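Local structure of O-ureido-L-serine synthase (Streptomyces lavendulae, 3X43) at residues B[27-32]-B[272-277]; B[39-44]-B[71-76]; B[45-50]-B[76-81]. The protein catalyses the pyridoxal-phosphate-dependent addition of hydroxyurea to O-acetyl-L-serine, giving O-ureido-L-serine for D-cycloserine biosynthesis, and also makes L-cysteine from sulfide. All coordinates share one frame; numbering follows the deposited sequence.

Contact 1: B[27-32]-B[272-277]; sequences TSVYVK and TALSIA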
ATOM      1  N   THR B  27       5.288 -14.932  24.228  1.00 46.09           N
ATOM      2  CA  THR B  27       4.049 -14.670  23.515  1.00 44.13           C
ATOM      3  C   THR B  27       4.168 -13.499  22.529  1.00 43.83           C
ATOM      4  O   THR B  27       5.103 -12.696  22.601  1.00 44.73           O
ATOM      5  CB  THR B  27       2.945 -14.380  24.569  1.00 44.24           C
ATOM      6  OG1 THR B  27       2.132 -15.543  24.738  1.00 48.24           O
ATOM      7  CG2 THR B  27       2.100 -13.193  24.187  1.00 44.47           C
ATOM      8  N   SER B  28       3.221 -13.422  21.599  1.00 41.56           N
ATOM      9  CA  SER B  28       3.170 -12.343  20.616  1.00 37.76           C
ATOM     10  C   SER B  28       1.749 -11.805  20.589  1.00 37.66           C
ATOM     11  O   SER B  28       0.803 -12.549  20.328  1.00 37.90           O
ATOM     12  CB  SER B  28       3.527 -12.850  19.228  1.00 38.48           C
ATOM     13  OG  SER B  28       4.784 -12.353  18.825  1.00 41.43           O
ATOM     14  N   VAL B  29       1.594 -10.519  20.871  1.00 34.71           N
ATOM     15  CA  VAL B  29       0.277  -9.910  20.865  1.00 33.98           C
ATOM     16  C   VAL B  29       0.235  -8.757  19.867  1.00 35.23           C
ATOM     17  O   VAL B  29       0.908  -7.736  20.049  1.00 36.02           O
ATOM     18  CB  VAL B  29      -0.091  -9.378  22.259  1.00 33.39           C
ATOM     19  CG1 VAL B  29      -1.386  -8.568  22.193  1.00 26.34           C
ATOM     20  CG2 VAL B  29      -0.231 -10.542  23.228  1.00 27.66           C
ATOM     21  N   TYR B  30      -0.555  -8.927  18.811  1.00 31.53           N
ATOM     22  CA  TYR B  30      -0.693  -7.897  17.791  1.00 30.55           C
ATOM     23  C   TYR B  30      -1.973  -7.127  18.026  1.00 31.21           C
ATOM     24  O   TYR B  30      -2.922  -7.625  18.642  1.00 28.42           O
ATOM     25  CB  TYR B  30      -0.717  -8.510  16.395  1.00 31.78           C
ATOM     26  CG  TYR B  30       0.627  -9.004  15.934  1.00 28.70           C
ATOM     27  CD1 TYR B  30       1.044 -10.305  16.220  1.00 32.07           C
ATOM     28  CD2 TYR B  30       1.462  -8.192  15.183  1.00 25.77           C
ATOM     29  CE1 TYR B  30       2.270 -10.781  15.751  1.00 34.22           C
ATOM     30  CE2 TYR B  30       2.681  -8.654  14.712  1.00 28.19           C
ATOM     31  CZ  TYR B  30       3.078  -9.952  14.996  1.00 34.40           C
ATOM     32  OH  TYR B  30       4.260 -10.434  14.493  1.00 36.90           O
ATOM     33  N   VAL B  31      -2.017  -5.912  17.504  1.00 29.43           N
ATOM     34  CA  VAL B  31      -3.172  -5.081  17.726  1.00 28.29           C
ATOM     35  C   VAL B  31      -3.623  -4.335  16.461  1.00 31.61           C
ATOM     36  O   VAL B  31      -2.790  -3.855  15.694  1.00 30.41           O
ATOM     37  CB  VAL B  31      -2.805  -4.142  18.894  1.00 32.88           C
ATOM     38  CG1 VAL B  31      -2.517  -2.733  18.403  1.00 30.90           C
ATOM     39  CG2 VAL B  31      -3.860  -4.221  19.957  1.00 31.67           C
ATOM     40  N   LYS B  32      -4.940  -4.267  16.237  1.00 32.39           N
ATOM     41  CA  LYS B  32      -5.512  -3.575  15.068  1.00 28.88           C
ATOM     42  C   LYS B  32      -6.028  -2.187  15.453  1.00 28.79           C
ATOM     43  O   LYS B  32      -7.005  -2.066  16.180  1.00 31.95           O
ATOM     44  CB  LYS B  32      -6.657  -4.398  14.467  1.00 28.29           C
ATOM     45  CG  LYS B  32      -6.959  -4.058  13.002  1.00 27.54           C
ATOM     46  CD  LYS B  32      -7.437  -5.283  12.249  1.00 26.55           C
ATOM     47  CE  LYS B  32      -8.089  -4.926  10.929  1.00 28.66           C
ATOM     48  NZ  LYS B  32      -7.179  -4.179  10.015  1.00 26.45           N
ATOM     49  N   THR B 272      -7.878  -8.661  27.936  1.00 35.95           N
ATOM     50  CA  THR B 272      -8.281 -10.051  27.722  1.00 36.31           C
ATOM     51  C   THR B 272      -7.147 -10.822  27.048  1.00 36.90           C
ATOM     52  O   THR B 272      -6.854 -11.958  27.411  1.00 37.55           O
ATOM     53  CB  THR B 272      -9.532 -10.154  26.818  1.00 35.61           C
ATOM     54  OG1 THR B 272     -10.607  -9.401  27.390  1.00 33.41           O
ATOM     55  CG2 THR B 272      -9.960 -11.602  26.667  1.00 34.28           C
ATOM     56  N   ALA B 273      -6.513 -10.198  26.062  1.00 39.01           N
ATOM     57  CA  ALA B 273      -5.412 -10.831  25.342  1.00 38.82           C
ATOM     58  C   ALA B 273      -4.263 -11.153  26.290  1.00 38.08           C
ATOM     59  O   ALA B 273      -3.727 -12.266  26.283  1.00 37.96           O
ATOM     60  CB  ALA B 273      -4.916  -9.911  24.218  1.00 38.72           C
ATOM     61  N   LEU B 274      -3.870 -10.173  27.093  1.00 39.23           N
ATOM     62  CA  LEU B 274      -2.778 -10.383  28.040  1.00 40.78           C
ATOM     63  C   LEU B 274      -3.139 -11.518  29.002  1.00 41.72           C
ATOM     64  O   LEU B 274      -2.299 -12.359  29.331  1.00 44.50           O
ATOM     65  CB  LEU B 274      -2.498  -9.098  28.814  1.00 40.03           C
ATOM     66  CG  LEU B 274      -2.035  -7.906  27.974  1.00 39.14           C
ATOM     67  CD1 LEU B 274      -1.536  -6.813  28.896  1.00 40.51           C
ATOM     68  CD2 LEU B 274      -0.949  -8.329  27.006  1.00 36.91           C
ATOM     69  N   SER B 275      -4.396 -11.543  29.433  1.00 40.90           N
ATOM     70  CA  SER B 275      -4.888 -12.580  30.336  1.00 42.07           C
ATOM     71  C   SER B 275      -4.638 -13.965  29.739  1.00 42.66           C
ATOM     72  O   SER B 275      -4.010 -14.820  30.358  1.00 46.95           O
ATOM     73  CB  SER B 275      -6.381 -12.382  30.578  1.00 40.25           C
ATOM     74  OG  SER B 275      -6.846 -13.234  31.603  1.00 48.16           O
ATOM     75  N   ILE B 276      -5.128 -14.177  28.526  1.00 42.90           N
ATOM     76  CA  ILE B 276      -4.950 -15.444  27.833  1.00 42.00           C
ATOM     77  C   ILE B 276      -3.470 -15.728  27.631  1.00 43.59           C
ATOM     78  O   ILE B 276      -3.005 -16.856  27.819  1.00 45.01           O
ATOM     79  CB  ILE B 276      -5.618 -15.407  26.442  1.00 42.54           C
ATOM     80  CG1 ILE B 276      -7.128 -15.222  26.592  1.00 42.08           C
ATOM     81  CG2 ILE B 276      -5.299 -16.674  25.678  1.00 39.56           C
ATOM     82  CD1 ILE B 276      -7.812 -14.732  25.339  1.00 40.46           C
ATOM     83  N   ALA B 277      -2.729 -14.696  27.244  1.00 42.85           N
ATOM     84  CA  ALA B 277      -1.301 -14.839  26.987  1.00 44.91           C
ATOM     85  C   ALA B 277      -0.495 -15.285  28.202  1.00 46.25           C
ATOM     86  O   ALA B 277       0.421 -16.099  28.085  1.00 46.08           O
ATOM     87  CB  ALA B 277      -0.746 -13.530  26.454  1.00 41.74           C
TER

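Contact 2: B[39-44]-B[71-76]; sequences GGSVKD and SGNVGI. With PLP (pyridoxal-5'-phosphate), chain J.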
ATOM      1  N   GLY B  39     -12.544   8.721  10.542  1.00 38.31           N
ATOM      2  CA  GLY B  39     -13.512   9.021  11.582  1.00 39.23           C
ATOM      3  C   GLY B  39     -12.999   8.744  12.986  1.00 40.05           C
ATOM      4  O   GLY B  39     -13.709   8.964  13.970  1.00 40.71           O
ATOM      5  N   GLY B  40     -11.768   8.248  13.079  1.00 38.42           N
ATOM      6  CA  GLY B  40     -11.171   7.970  14.374  1.00 33.21           C
ATOM      7  C   GLY B  40     -11.728   6.758  15.081  1.00 31.50           C
ATOM      8  O   GLY B  40     -11.486   6.556  16.277  1.00 33.36           O
ATOM      9  N   SER B  41     -12.466   5.939  14.351  1.00 26.69           N
ATOM     10  CA  SER B  41     -13.048   4.746  14.939  1.00 28.79           C
ATOM     11  C   SER B  41     -13.495   3.735  13.897  1.00 30.77           C
ATOM     12  O   SER B  41     -13.631   4.047  12.706  1.00 33.11           O
ATOM     13  CB  SER B  41     -14.236   5.127  15.826  1.00 29.30           C
ATOM     14  OG  SER B  41     -15.443   4.562  15.351  1.00 28.22           O
ATOM     15  N   VAL B  42     -13.732   2.518  14.364  1.00 31.59           N
ATOM     16  CA  VAL B  42     -14.159   1.436  13.503  1.00 34.40           C
ATOM     17  C   VAL B  42     -15.538   1.703  12.891  1.00 37.00           C
ATOM     18  O   VAL B  42     -15.930   1.046  11.927  1.00 37.43           O
ATOM     19  CB  VAL B  42     -14.180   0.089  14.290  1.00 34.23           C
ATOM     20  CG1 VAL B  42     -15.186   0.151  15.423  1.00 28.64           C
ATOM     21  CG2 VAL B  42     -14.492  -1.055  13.355  1.00 28.99           C
ATOM     22  N   LYS B  43     -16.256   2.679  13.437  1.00 36.85           N
ATOM     23  CA  LYS B  43     -17.584   3.003  12.938  1.00 38.59           C
ATOM     24  C   LYS B  43     -17.574   3.563  11.537  1.00 38.75           C
ATOM     25  O   LYS B  43     -18.613   3.628  10.887  1.00 40.55           O
ATOM     26  CB  LYS B  43     -18.278   3.993  13.863  1.00 38.44           C
ATOM     27  CG  LYS B  43     -18.708   3.371  15.166  1.00 37.83           C
ATOM     28  CD  LYS B  43     -19.309   2.004  14.932  1.00 36.19           C
ATOM     29  CE  LYS B  43     -20.081   1.592  16.148  1.00 37.53           C
ATOM     30  NZ  LYS B  43     -19.132   1.606  17.274  1.00 40.31           N
ATOM     31  N   ASP B  44     -16.408   3.985  11.070  1.00 38.10           N
ATOM     32  CA  ASP B  44     -16.322   4.519   9.727  1.00 34.01           C
ATOM     33  C   ASP B  44     -16.720   3.427   8.761  1.00 32.54           C
ATOM     34  O   ASP B  44     -17.229   3.698   7.680  1.00 33.65           O
ATOM     35  CB  ASP B  44     -14.902   4.964   9.419  1.00 36.67           C
ATOM     36  CG  ASP B  44     -14.617   6.364   9.899  1.00 41.82           C
ATOM     37  OD1 ASP B  44     -13.538   6.885   9.538  1.00 39.91           O
ATOM     38  OD2 ASP B  44     -15.461   6.938  10.634  1.00 41.56           O
ATOM     39  N   SER B  71     -24.885   7.181  20.151  1.00 77.64           N
ATOM     40  CA  SER B  71     -24.400   6.881  21.488  1.00 74.99           C
ATOM     41  C   SER B  71     -23.003   7.489  21.581  1.00 72.24           C
ATOM     42  O   SER B  71     -22.505   7.786  22.668  1.00 72.94           O
ATOM     43  CB  SER B  71     -24.329   5.364  21.694  1.00 76.68           C
ATOM     44  OG  SER B  71     -24.273   4.680  20.449  1.00 77.88           O
ATOM     45  N   GLY B  72     -22.382   7.678  20.422  1.00 67.84           N
ATOM     46  CA  GLY B  72     -21.053   8.250  20.387  1.00 63.40           C
ATOM     47  C   GLY B  72     -20.370   8.194  19.033  1.00 59.38           C
ATOM     48  O   GLY B  72     -20.464   9.130  18.240  1.00 59.89           O
ATOM     49  N   ASN B  73     -19.690   7.089  18.754  1.00 55.01           N
ATOM     50  CA  ASN B  73     -18.963   6.952  17.499  1.00 52.68           C
ATOM     51  C   ASN B  73     -19.802   6.856  16.227  1.00 51.74           C
ATOM     52  O   ASN B  73     -19.486   7.512  15.230  1.00 49.99           O
ATOM     53  CB  ASN B  73     -18.005   5.765  17.591  1.00 48.84           C
ATOM     54  CG  ASN B  73     -16.756   6.098  18.388  1.00 47.92           C
ATOM     55  OD1 ASN B  73     -16.302   7.240  18.388  1.00 47.29           O
ATOM     56  ND2 ASN B  73     -16.197   5.104  19.071  1.00 44.32           N
ATOM     57  N   VAL B  74     -20.863   6.052  16.251  1.00 50.43           N
ATOM     58  CA  VAL B  74     -21.717   5.906  15.074  1.00 49.27           C
ATOM     59  C   VAL B  74     -22.211   7.261  14.594  1.00 48.08           C
ATOM     60  O   VAL B  74     -22.273   7.519  13.396  1.00 49.82           O
ATOM     61  CB  VAL B  74     -22.931   5.011  15.365  1.00 51.07           C
ATOM     62  CG1 VAL B  74     -23.719   4.777  14.090  1.00 52.31           C
ATOM     63  CG2 VAL B  74     -22.469   3.687  15.943  1.00 51.08           C
ATOM     64  N   GLY B  75     -22.553   8.134  15.534  1.00 48.28           N
ATOM     65  CA  GLY B  75     -23.019   9.456  15.160  1.00 45.79           C
ATOM     66  C   GLY B  75     -21.939  10.248  14.447  1.00 44.28           C
ATOM     67  O   GLY B  75     -22.196  10.899  13.434  1.00 45.79           O
ATOM     68  N   ILE B  76     -20.723  10.194  14.980  1.00 43.10           N
ATOM     69  CA  ILE B  76     -19.588  10.906  14.395  1.00 40.54           C
ATOM     70  C   ILE B  76     -19.247  10.390  12.989  1.00 40.87           C
ATOM     71  O   ILE B  76     -18.924  11.167  12.094  1.00 41.15           O
ATOM     72  CB  ILE B  76     -18.344  10.781  15.301  1.00 40.60           C
ATOM     73  CG1 ILE B  76     -18.628  11.434  16.659  1.00 38.48           C
ATOM     74  CG2 ILE B  76     -17.131  11.421  14.636  1.00 42.03           C
ATOM     75  CD1 ILE B  76     -17.501  11.283  17.660  1.00 41.85           C
TER
HETATM   76  N1  PLP J 401     -15.815   0.013  20.965  1.00 35.43           N
HETATM   77  C2  PLP J 401     -16.189   1.296  20.550  1.00 38.66           C
HETATM   78  C2A PLP J 401     -15.593   2.536  21.181  1.00 38.22           C
HETATM   79  C3  PLP J 401     -17.116   1.383  19.550  1.00 41.01           C
HETATM   80  O3  PLP J 401     -17.481   2.581  19.056  1.00 40.92           O
HETATM   81  C4  PLP J 401     -17.652   0.186  19.004  1.00 38.93           C
HETATM   82  C4A PLP J 401     -18.676   0.286  17.800  1.00 39.85           C
HETATM   83  C5  PLP J 401     -17.223  -1.078  19.499  1.00 39.49           C
HETATM   84  C6  PLP J 401     -16.314  -1.123  20.452  1.00 39.28           C
HETATM   85  C5A PLP J 401     -17.869  -2.407  19.117  1.00 38.37           C
HETATM   86  O4P PLP J 401     -17.782  -2.715  17.720  1.00 41.91           O
HETATM   87  P   PLP J 401     -18.961  -3.420  16.910  1.00 39.27           P
HETATM   88  O1P PLP J 401     -20.102  -2.511  16.968  1.00 34.42           O
HETATM   89  O2P PLP J 401     -18.493  -3.616  15.543  1.00 37.12           O
HETATM   90  O3P PLP J 401     -19.230  -4.694  17.572  1.00 31.57           O

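Contact 3: B[45-50]-B[76-81]; sequences RLALSV and IALAMV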
ATOM      1  N   ARG B  45     -16.499   2.183   9.164  1.00 30.81           N
ATOM      2  CA  ARG B  45     -16.813   1.060   8.302  1.00 33.44           C
ATOM      3  C   ARG B  45     -18.311   0.873   8.078  1.00 38.66           C
ATOM      4  O   ARG B  45     -18.765   0.884   6.929  1.00 40.75           O
ATOM      5  CB  ARG B  45     -16.183  -0.225   8.854  1.00 32.76           C
ATOM      6  CG  ARG B  45     -14.679  -0.112   9.108  1.00 30.98           C
ATOM      7  CD  ARG B  45     -14.039  -1.476   9.265  1.00 31.89           C
ATOM      8  NE  ARG B  45     -12.605  -1.387   9.534  1.00 29.73           N
ATOM      9  CZ  ARG B  45     -11.653  -1.701   8.660  1.00 28.19           C
ATOM     10  NH1 ARG B  45     -11.968  -2.129   7.442  1.00 23.26           N
ATOM     11  NH2 ARG B  45     -10.381  -1.592   9.009  1.00 28.95           N
ATOM     12  N   LEU B  46     -19.088   0.714   9.148  1.00 38.50           N
ATOM     13  CA  LEU B  46     -20.528   0.529   8.960  1.00 39.82           C
ATOM     14  C   LEU B  46     -21.219   1.771   8.405  1.00 38.20           C
ATOM     15  O   LEU B  46     -22.130   1.662   7.594  1.00 40.43           O
ATOM     16  CB  LEU B  46     -21.211   0.089  10.256  1.00 35.15           C
ATOM     17  CG  LEU B  46     -21.434   1.097  11.376  1.00 36.57           C
ATOM     18  CD1 LEU B  46     -22.601   2.015  11.039  1.00 36.90           C
ATOM     19  CD2 LEU B  46     -21.712   0.327  12.667  1.00 31.22           C
ATOM     20  N   ALA B  47     -20.777   2.946   8.825  1.00 38.60           N
ATOM     21  CA  ALA B  47     -21.387   4.181   8.344  1.00 37.89           C
ATOM     22  C   ALA B  47     -21.272   4.305   6.831  1.00 41.23           C
ATOM     23  O   ALA B  47     -22.218   4.733   6.170  1.00 41.02           O
ATOM     24  CB  ALA B  47     -20.746   5.369   9.008  1.00 36.13           C
ATOM     25  N   LEU B  48     -20.113   3.931   6.286  1.00 42.10           N
ATOM     26  CA  LEU B  48     -19.872   3.997   4.848  1.00 41.67           C
ATOM     27  C   LEU B  48     -20.636   2.876   4.155  1.00 41.97           C
ATOM     28  O   LEU B  48     -21.233   3.079   3.103  1.00 43.42           O
ATOM     29  CB  LEU B  48     -18.372   3.858   4.560  1.00 40.77           C
ATOM     30  CG  LEU B  48     -17.738   4.104   3.176  1.00 43.65           C
ATOM     31  CD1 LEU B  48     -17.462   2.761   2.523  1.00 42.62           C
ATOM     32  CD2 LEU B  48     -18.622   4.977   2.282  1.00 40.55           C
ATOM     33  N   SER B  49     -20.609   1.694   4.759  1.00 41.89           N
ATOM     34  CA  SER B  49     -21.281   0.517   4.212  1.00 40.68           C
ATOM     35  C   SER B  49     -22.804   0.670   4.209  1.00 41.77           C
ATOM     36  O   SER B  49     -23.477   0.296   3.243  1.00 41.16           O
ATOM     37  CB  SER B  49     -20.888  -0.718   5.029  1.00 40.27           C
ATOM     38  OG  SER B  49     -21.478  -1.907   4.526  1.00 40.00           O
ATOM     39  N   VAL B  50     -23.337   1.212   5.299  1.00 39.26           N
ATOM     40  CA  VAL B  50     -24.771   1.420   5.442  1.00 40.93           C
ATOM     41  C   VAL B  50     -25.287   2.349   4.340  1.00 42.46           C
ATOM     42  O   VAL B  50     -26.281   2.045   3.684  1.00 42.46           O
ATOM     43  CB  VAL B  50     -25.089   2.023   6.838  1.00 40.09           C
ATOM     44  CG1 VAL B  50     -26.081   3.158   6.728  1.00 41.70           C
ATOM     45  CG2 VAL B  50     -25.618   0.955   7.742  1.00 39.69           C
ATOM     46  N   ILE B  76     -20.723  10.194  14.980  1.00 43.10           N
ATOM     47  CA  ILE B  76     -19.588  10.906  14.395  1.00 40.54           C
ATOM     48  C   ILE B  76     -19.247  10.390  12.989  1.00 40.87           C
ATOM     49  O   ILE B  76     -18.924  11.167  12.094  1.00 41.15           O
ATOM     50  CB  ILE B  76     -18.344  10.781  15.301  1.00 40.60           C
ATOM     51  CG1 ILE B  76     -18.628  11.434  16.659  1.00 38.48           C
ATOM     52  CG2 ILE B  76     -17.131  11.421  14.636  1.00 42.03           C
ATOM     53  CD1 ILE B  76     -17.501  11.283  17.660  1.00 41.85           C
ATOM     54  N   ALA B  77     -19.326   9.077  12.797  1.00 41.81           N
ATOM     55  CA  ALA B  77     -19.029   8.479  11.497  1.00 42.52           C
ATOM     56  C   ALA B  77     -20.104   8.819  10.455  1.00 43.38           C
ATOM     57  O   ALA B  77     -19.797   9.107   9.295  1.00 45.96           O
ATOM     58  CB  ALA B  77     -18.898   6.970  11.641  1.00 35.17           C
ATOM     59  N   LEU B  78     -21.365   8.773  10.872  1.00 43.56           N
ATOM     60  CA  LEU B  78     -22.470   9.082   9.973  1.00 42.81           C
ATOM     61  C   LEU B  78     -22.383  10.562   9.617  1.00 42.11           C
ATOM     62  O   LEU B  78     -22.560  10.947   8.464  1.00 41.63           O
ATOM     63  CB  LEU B  78     -23.801   8.792  10.665  1.00 44.47           C
ATOM     64  CG  LEU B  78     -24.633   7.549  10.329  1.00 43.64           C
ATOM     65  CD1 LEU B  78     -23.932   6.669   9.312  1.00 41.99           C
ATOM     66  CD2 LEU B  78     -24.915   6.797  11.621  1.00 44.69           C
ATOM     67  N   ALA B  79     -22.108  11.390  10.619  1.00 41.91           N
ATOM     68  CA  ALA B  79     -21.985  12.823  10.397  1.00 41.66           C
ATOM     69  C   ALA B  79     -20.874  13.092   9.384  1.00 43.33           C
ATOM     70  O   ALA B  79     -21.021  13.935   8.489  1.00 40.98           O
ATOM     71  CB  ALA B  79     -21.679  13.529  11.710  1.00 44.08           C
ATOM     72  N   MET B  80     -19.762  12.368   9.521  1.00 41.47           N
ATOM     73  CA  MET B  80     -18.641  12.537   8.599  1.00 41.25           C
ATOM     74  C   MET B  80     -19.007  12.070   7.193  1.00 38.41           C
ATOM     75  O   MET B  80     -18.744  12.771   6.218  1.00 39.68           O
ATOM     76  CB  MET B  80     -17.401  11.772   9.086  1.00 39.96           C
ATOM     77  CG  MET B  80     -16.178  11.956   8.189  1.00 39.37           C
ATOM     78  SD  MET B  80     -14.832  10.775   8.499  1.00 47.05           S
ATOM     79  CE  MET B  80     -15.653   9.219   8.221  1.00 43.00           C
ATOM     80  N   VAL B  81     -19.609  10.891   7.096  1.00 37.76           N
ATOM     81  CA  VAL B  81     -20.007  10.323   5.808  1.00 40.01           C
ATOM     82  C   VAL B  81     -21.115  11.146   5.152  1.00 42.72           C
ATOM     83  O   VAL B  81     -21.133  11.321   3.928  1.00 42.98           O
ATOM     84  CB  VAL B  81     -20.504   8.875   5.976  1.00 37.64           C
ATOM     85  CG1 VAL B  81     -20.972   8.323   4.646  1.00 33.81           C
ATOM     86  CG2 VAL B  81     -19.398   8.020   6.550  1.00 37.05           C
TER

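Contact 1: B[27-32]-B[272-277]
V29 has CG1 anti to its backbone N (chi1 172°), which sets both of its methyl groups against the helix residues A273, L274 and A277. CG1 sits 4.3 Å from CB of A273. CG2 touches two side chains, lying 4.4 Å from CD2 of L274 and equally far from CB of A277. L274 starts out pointing away from the strand, but its CD2 branch curls back to V29. T27 presents CG2 to A277, with 3.7 Å between T27 CG2 and A277 CB. The strand and the helix run almost antiparallel, at 166°, and the axes of the two segments come within 9.5 Å. This is a helix packed on a mixed sheet, in which strands 27-33 and 284-290 run parallel and are bonded through their backbones; strand 284-290 follows helix 264-279 in the chain. L19 and A23 also pack on V29, while P24 packs on A277. No hydrogen bond crosses between the two segments. T27 OG1 is buried here and has no partner in the model; it lies 3.8 Å from A277 O without bonding to it. The contact is apolar and fairly loose at V29, with no directional bond and small groups at A273 and A277.

Contact 2: B[39-44]-B[71-76]
O3 of PLP is gripped from both segments, by N73 and by K43. N73 ND2 donates to O3 at 2.8 Å in a nearly straight bond of 175°. K43 NZ also reaches O3, at 2.6 Å, but that bond is bent to 124° and weak. The same NZ is covalently joined to PLP C4A at 1.5 Å, so K43 is the lysine that carries the cofactor. The K43 chain gets there with bends at chi2 and chi4 and an extended link between them. It crosses the N73 side chain at about a right angle, and K43 CG rests 3.5 Å from N73 CB. S41 OG also lies against N73, 3.6 Å from its CB. That hydroxyl also accepts K43 N at 2.8 Å, a capping bond in the turn that leads into the helix. The N73 amide is fixed at both ends: D292 accepts from ND2 and R296 donates to OD1. T178, T181, S265 and G177 N supply further bonds to PLP. The contact joins the N-terminal ends of helices 43-56 and 73-85. I76 packs on L104 and I105 of helix 99-107, while V42 is tied by its backbone to P291, just past strand 284-290.

Contact 3: B[45-50]-B[76-81]
The methyl group of A47 points at helix 73-85 and is met there by three side chains, A77, L78 and V81. It meets the A77 methyl from the side, with the two CB atoms 3.6 Å apart. L78 leaves its helix at a slant and returns at the end: its CD1 lies 3.5 Å from A47 CB, tighter than usual carbon packing, and 3.7 Å from A47 CA. Its first torsion, -104°, is far from a staggered value, which may reflect strain or limited precision in the model. V81 closes the group one helical turn beyond A77. Its CG1 is anti to the backbone N (chi1 177°), and this aims the two methyls differently: CG2 lies 3.9 Å from A47 CB, whereas CG1 is 4.1 Å from A47 O. L48 lies beside this group, with its backbone N 4.2 Å from V81 CG2. The helix axes cross at -46° and approach to 8.5 Å. Around the contact, L78 also packs on F89 of strand 88-91, and V81 on V51. A77 also lies next to K43. R45 points away from the contact and forms salt bridges with E34 and E159. M80 reaches G259 of the second subunit. All five touching residues are buried, and no hydrogen bond passes between the segments. The close packing is consistent with small residues letting the two helices approach. The chemistry is plain hydrocarbon packing.

In the fold
Contacts 2 and 3 are successive levels of one helix pair, 43-56 with 73-85. Their centres are 7 Å apart, they share I76, and K43 O touches A77 CB. Their segments run 39-44, 45-50, 71-76, 76-81, so the two contacts interleave. Strand 65-68, in the four-stranded parallel sheet, links these helices. Contact 1 belongs to the other, six-stranded sheet; its centre is 25 Å from contact 2 and 29 Å from contact 3. Its strand 27-33 precedes helix 43-56 and its helix 264-279 comes much later, so the chain between them includes both others. K32 and R45 connect the regions, both salt-bridged to E159. The cofactor site lies between the two sheet regions, as in fold type II PLP enzymes.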